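Rifamycin polyketide synthase (Amycolatopsis mediterranei, PDB 4LN9) probably dehydrates a beta-hydroxyacyl polyketide intermediate on the rifamycin assembly line, through the double-hotdog dehydratase domain of the terminal module. Local coordinates at residues 292-297 and 303-308; 244-249 and 282-287. All blocks are in the same frame, centred on the assembly; numbering follows the deposited sequence.

Followed from the N terminus, the chain reaches helix 236-251 only after many strands and helices, then strands 263-272 and 279-285. Where 282-287 passes 244-249, interaction 2 closes a loop of 32 intervening residues and sets helix against sheet. The chain then turns into strand 291-297, makes a five-residue connection and comes back as strand 303-313, so that interaction 1 closes a short hairpin. The two contacts lie in series, neither nested nor crossed. They are nevertheless joined through the sheet, because strands 279-285 and 291-297 are antiparallel neighbours: the N of S293 lies 2.8 Å from the O of A285, and the N of R283 lies 2.9 Å from the O of E295.

Interaction 1 (292-297 and 303-308); sequences LSLEAV and LVVTLD
A beta hairpin interrupted by a classic bulge pairs L294 and A296 with L307, V305 and V304. The strands run antiparallel at 169°. L294 and L307 form a hydrogen-bonded pair, L294 N giving to L307 O over 3.0 Å on a lone pair in the carbonyl plane; L307 N returns to L294 O at 2.8 Å, tilted from the plane of the L294 carbonyl. Further along, A296 N reaches V305 O at 3.0 Å, nearly in line with the C=O bond. At the bulge A296 O faces two donors: V304 N holds it at 2.9 Å, whereas V305 N adds only a weak bond of 3.4 Å. V304 departs from the extended conformation (psi -50°), which brings both N-H groups round to that one oxygen. Beyond it the register slips by one, bringing V297 opposite L303 with diverging side chains, and CG2 of V304 packs against the carbonyl carbon C of V297.

In the hotdog fold such strands wrap a central helix, and L294, A296, V305 and L307 share one apolar face, with L307 also touching W267 and L270 of strand 263-272. Beta-branched V305 suits its extended backbone; its CG1, placed by chi1 of 48° between its own N and carbonyl carbon, sits 3.7 Å from the small A296 CB. L294 and L307 meet through their CB atoms.

On the opposite face the E295 and T306 side chains run alongside each other, T306 CG2 4.0 Å from E295 CG. The extended glutamate chain crosses L303 at about a right angle, its CG 3.8 Å from L303 CD2. OE2 accepts from A164 N and OE1 from F165 N, so both carboxylate oxygens are gripped and the group's rotation is fixed. T306 OG1 hydrogen-bonds to H273 NE2.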
loop_
_atom_site.group_PDB
_atom_site.type_symbol
_atom_site.label_atom_id
_atom_site.label_comp_id
_atom_site.label_asym_id
_atom_site.label_seq_id
_atom_site.Cartn_x
_atom_site.Cartn_y
_atom_site.Cartn_z
ATOM N N LEU A 292 -34.539 5.208 0.548
ATOM C CA LEU A 292 -34.753 4.651 1.885
ATOM C C LEU A 292 -33.922 5.409 2.920
ATOM O O LEU A 292 -32.813 5.856 2.625
ATOM C CB LEU A 292 -34.352 3.176 1.912
ATOM C CG LEU A 292 -35.159 2.204 1.053
ATOM C CD1 LEU A 292 -34.575 0.805 1.182
ATOM C CD2 LEU A 292 -36.622 2.216 1.467
ATOM N N SER A 293 -34.410 5.458 4.155
ATOM C CA SER A 293 -33.578 5.830 5.295
ATOM C C SER A 293 -33.648 4.719 6.331
ATOM O O SER A 293 -34.571 3.909 6.310
ATOM C CB SER A 293 -34.074 7.144 5.907
ATOM O OG SER A 293 -35.378 6.992 6.442
ATOM N N LEU A 294 -32.617 4.606 7.162
ATOM C CA LEU A 294 -32.543 3.508 8.117
ATOM C C LEU A 294 -32.052 4.010 9.470
ATOM O O LEU A 294 -31.184 4.880 9.543
ATOM C CB LEU A 294 -31.625 2.398 7.593
ATOM C CG LEU A 294 -31.199 1.310 8.583
ATOM C CD1 LEU A 294 -32.372 0.407 8.931
ATOM C CD2 LEU A 294 -30.043 0.494 8.023
ATOM N N GLU A 295 -32.703 3.540 10.534
ATOM C CA GLU A 295 -32.161 3.641 11.887
ATOM C C GLU A 295 -32.261 2.262 12.526
ATOM O O GLU A 295 -33.265 1.569 12.360
ATOM C CB GLU A 295 -32.966 4.659 12.710
ATOM C CG GLU A 295 -32.386 4.980 14.085
ATOM C CD GLU A 295 -33.043 6.187 14.745
ATOM O OE1 GLU A 295 -34.289 6.205 14.856
ATOM O OE2 GLU A 295 -32.311 7.096 15.196
ATOM N N ALA A 296 -31.175 1.814 13.148
ATOM C CA ALA A 296 -31.152 0.493 13.761
ATOM C C ALA A 296 -30.496 0.546 15.135
ATOM O O ALA A 296 -29.548 1.304 15.351
ATOM C CB ALA A 296 -30.435 -0.500 12.860
ATOM N N VAL A 297 -31.110 -0.137 16.099
ATOM C CA VAL A 297 -30.565 -0.236 17.451
ATOM C C VAL A 297 -30.280 -1.692 17.811
ATOM O O VAL A 297 -30.796 -2.608 17.169
ATOM C CB VAL A 297 -31.526 0.364 18.505
ATOM C CG1 VAL A 297 -31.744 1.849 18.254
ATOM C CG2 VAL A 297 -32.852 -0.385 18.520
ATOM N N LEU A 303 -27.959 2.933 19.768
ATOM C CA LEU A 303 -27.815 3.109 18.321
ATOM C C LEU A 303 -26.708 2.223 17.746
ATOM O O LEU A 303 -25.584 2.225 18.251
ATOM C CB LEU A 303 -27.504 4.568 17.994
ATOM C CG LEU A 303 -28.630 5.471 17.492
ATOM C CD1 LEU A 303 -28.044 6.832 17.123
ATOM C CD2 LEU A 303 -29.348 4.854 16.300
ATOM N N VAL A 304 -26.961 1.674 16.558
ATOM C CA VAL A 304 -25.943 0.922 15.827
ATOM C C VAL A 304 -25.603 1.529 14.462
ATOM O O VAL A 304 -24.432 1.745 14.152
ATOM C CB VAL A 304 -26.330 -0.563 15.664
ATOM C CG1 VAL A 304 -25.275 -1.304 14.855
ATOM C CG2 VAL A 304 -26.519 -1.215 17.027
ATOM N N VAL A 305 -26.620 1.820 13.656
ATOM C CA VAL A 305 -26.396 2.461 12.360
ATOM C C VAL A 305 -27.519 3.429 11.989
ATOM O O VAL A 305 -28.679 3.206 12.333
ATOM C CB VAL A 305 -26.175 1.426 11.234
ATOM C CG1 VAL A 305 -27.243 0.343 11.278
ATOM C CG2 VAL A 305 -26.144 2.106 9.872
ATOM N N THR A 306 -27.147 4.578 11.434
ATOM C CA THR A 306 -28.125 5.456 10.805
ATOM C C THR A 306 -27.749 5.728 9.360
ATOM O O THR A 306 -26.570 5.819 9.020
ATOM C CB THR A 306 -28.270 6.795 11.553
ATOM O OG1 THR A 306 -26.987 7.418 11.678
ATOM C CG2 THR A 306 -28.860 6.574 12.939
ATOM N N LEU A 307 -28.762 5.820 8.508
ATOM C CA LEU A 307 -28.552 6.062 7.090
ATOM C C LEU A 307 -29.532 7.130 6.614
ATOM O O LEU A 307 -30.746 6.956 6.725
ATOM C CB LEU A 307 -28.767 4.765 6.308
ATOM C CG LEU A 307 -28.789 4.875 4.784
ATOM C CD1 LEU A 307 -27.522 5.554 4.289
ATOM C CD2 LEU A 307 -28.943 3.496 4.157
ATOM N N ASP A 308 -29.005 8.274 6.180
ATOM C CA ASP A 308 -29.856 9.387 5.763
ATOM C C ASP A 308 -30.636 9.030 4.501
ATOM O O ASP A 308 -31.845 9.252 4.423
ATOM C CB ASP A 308 -29.028 10.655 5.522
ATOM C CG ASP A 308 -28.520 11.278 6.811
ATOM O OD1 ASP A 308 -29.023 10.910 7.892
ATOM O OD2 ASP A 308 -27.627 12.150 6.738
#

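Interaction 2 (244-249 and 282-287); sequences HSTMVS and VRVAKP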
loop_
_atom_site.group_PDB
_atom_site.type_symbol
_atom_site.label_atom_id
_atom_site.label_comp_id
_atom_site.label_asym_id
_atom_site.label_seq_id
_atom_site.Cartn_x
_atom_site.Cartn_y
_atom_site.Cartn_z
ATOM N N HIS A 244 -32.987 -5.143 3.250
ATOM C CA HIS A 244 -33.772 -6.028 2.392
ATOM C C HIS A 244 -35.007 -6.596 3.053
ATOM O O HIS A 244 -35.912 -7.071 2.363
ATOM C CB HIS A 244 -32.908 -7.106 1.723
ATOM C CG HIS A 244 -32.551 -8.273 2.625
ATOM N ND1 HIS A 244 -31.317 -8.816 2.632
ATOM C CD2 HIS A 244 -33.362 -9.149 3.346
ATOM C CE1 HIS A 244 -31.311 -9.910 3.417
ATOM N NE2 HIS A 244 -32.560 -10.103 3.869
ATOM N N SER A 245 -35.208 -6.214 4.317
ATOM C CA SER A 245 -36.491 -6.427 4.984
ATOM C C SER A 245 -37.652 -5.786 4.222
ATOM O O SER A 245 -38.759 -6.325 4.201
ATOM C CB SER A 245 -36.444 -5.902 6.422
ATOM O OG SER A 245 -36.438 -4.485 6.445
ATOM N N THR A 246 -37.376 -4.679 3.538
ATOM C CA THR A 246 -38.387 -4.011 2.718
ATOM C C THR A 246 -38.827 -4.883 1.545
ATOM O O THR A 246 -39.984 -4.836 1.123
ATOM C CB THR A 246 -37.886 -2.655 2.180
ATOM O OG1 THR A 246 -36.646 -2.837 1.483
ATOM C CG2 THR A 246 -37.688 -1.667 3.319
ATOM N N MET A 247 -37.885 -5.645 0.997
ATOM C CA MET A 247 -38.166 -6.545 -0.116
ATOM C C MET A 247 -38.860 -7.803 0.387
ATOM O O MET A 247 -39.859 -8.244 -0.183
ATOM C CB MET A 247 -36.870 -6.930 -0.831
ATOM C CG MET A 247 -36.325 -5.858 -1.758
ATOM S SD MET A 247 -34.564 -6.074 -2.078
ATOM C CE MET A 247 -34.495 -7.833 -2.411
ATOM N N VAL A 248 -38.300 -8.397 1.436
ATOM C CA VAL A 248 -38.956 -9.493 2.135
ATOM C C VAL A 248 -40.402 -9.138 2.469
ATOM O O VAL A 248 -41.315 -9.928 2.229
ATOM C CB VAL A 248 -38.210 -9.867 3.430
ATOM C CG1 VAL A 248 -39.070 -10.776 4.294
ATOM C CG2 VAL A 248 -36.883 -10.534 3.101
ATOM N N SER A 249 -40.611 -7.914 2.943
ATOM C CA SER A 249 -41.955 -7.404 3.181
ATOM C C SER A 249 -42.815 -7.481 1.921
ATOM O O SER A 249 -43.929 -8.002 1.953
ATOM C CB SER A 249 -41.902 -5.964 3.696
ATOM O OG SER A 249 -43.188 -5.514 4.085
ATOM N N VAL A 282 -34.898 -2.501 13.614
ATOM C CA VAL A 282 -34.716 -1.535 12.535
ATOM C C VAL A 282 -36.025 -0.849 12.146
ATOM O O VAL A 282 -37.103 -1.439 12.254
ATOM C CB VAL A 282 -34.077 -2.187 11.291
ATOM C CG1 VAL A 282 -32.891 -3.050 11.694
ATOM C CG2 VAL A 282 -35.108 -3.013 10.538
ATOM N N ARG A 283 -35.936 0.447 11.851
ATOM C CA ARG A 283 -37.006 1.168 11.156
ATOM C C ARG A 283 -36.514 1.658 9.799
ATOM O O ARG A 283 -35.507 2.361 9.714
ATOM C CB ARG A 283 -37.490 2.363 11.988
ATOM C CG ARG A 283 -38.472 3.269 11.253
ATOM C CD ARG A 283 -38.786 4.527 12.051
ATOM N NE ARG A 283 -39.785 5.368 11.395
ATOM C CZ ARG A 283 -39.495 6.363 10.561
ATOM N NH1 ARG A 283 -38.232 6.623 10.253
ATOM N NH2 ARG A 283 -40.465 7.107 10.046
ATOM N N VAL A 284 -37.218 1.271 8.740
ATOM C CA VAL A 284 -36.887 1.737 7.397
ATOM C C VAL A 284 -38.023 2.574 6.817
ATOM O O VAL A 284 -39.185 2.173 6.868
ATOM C CB VAL A 284 -36.567 0.562 6.450
ATOM C CG1 VAL A 284 -36.269 1.076 5.050
ATOM C CG2 VAL A 284 -35.388 -0.240 6.983
ATOM N N ALA A 285 -37.694 3.777 6.351
ATOM C CA ALA A 285 -38.696 4.679 5.783
ATOM C C ALA A 285 -38.268 5.286 4.447
ATOM O O ALA A 285 -37.141 5.084 3.994
ATOM C CB ALA A 285 -39.051 5.776 6.777
ATOM N N LYS A 286 -39.150 6.098 3.867
ATOM C CA LYS A 286 -38.906 6.723 2.566
ATOM C C LYS A 286 -38.877 8.245 2.682
ATOM O O LYS A 286 -39.927 8.885 2.752
ATOM C CB LYS A 286 -39.992 6.312 1.569
ATOM C CG LYS A 286 -39.808 4.922 0.986
ATOM C CD LYS A 286 -41.083 4.101 1.095
ATOM C CE LYS A 286 -40.927 2.744 0.420
ATOM N NZ LYS A 286 -41.860 1.732 1.009
ATOM N N PRO A 287 -37.678 8.842 2.582
ATOM C CA PRO A 287 -37.585 10.297 2.463
ATOM C C PRO A 287 -38.110 10.809 1.117
ATOM O O PRO A 287 -38.671 11.902 1.047
ATOM C CB PRO A 287 -36.080 10.565 2.587
ATOM C CG PRO A 287 -35.528 9.366 3.285
ATOM C CD PRO A 287 -36.365 8.216 2.809
#
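Apolar packing between T246 and V284 carries this contact, helped at one side by S245. The methyl CG2 of T246 presses against CG1 of V284 at 3.5 Å and reaches the branch point CB of the same valine at 4.0 Å. The two side chains cross at about a right angle, so methyl meets methyl. V284 has CG1 anti to its own N (chi1 178°), which puts that branch over T246 and leaves CG2 to face S245, whose OG lies 4.4 Å away in a loose touch. The CA atoms of T246 and V284 are 7.6 Å apart, near enough for short side chains alone to fill the interval; threonine, serine and valine suit it, each being compact beyond CB.

This is the helix-on-sheet packing of a hotdog fold, in which helix 236-251 lies against the concave face of the strands curled round it. V282 and V284 both point toward the helix; between them R283 points away and forms a salt bridge with E214 of the adjoining strand. V284 itself also touches L292 and L294, which continues the apolar face into strand 291-297.

No hydrogen bond spans the two segments; the hydroxyls of S245 and T246 are satisfied within the helix. With chi1 at 54°, T246 tucks OG1 between its N and carbonyl carbon, where it bonds to L243 O one turn back, while CG2 is presented to the strand. S245 OG similarly bonds to A242 O, so both hydroxyls have an acceptor while lying beside the valine. The helix is kinked here: T246 N and M247 N lack regular bonds to the turn before, and M247 N to H244 O is weak. Regular bonds resume with V248 N to H244 O at 2.9 Å.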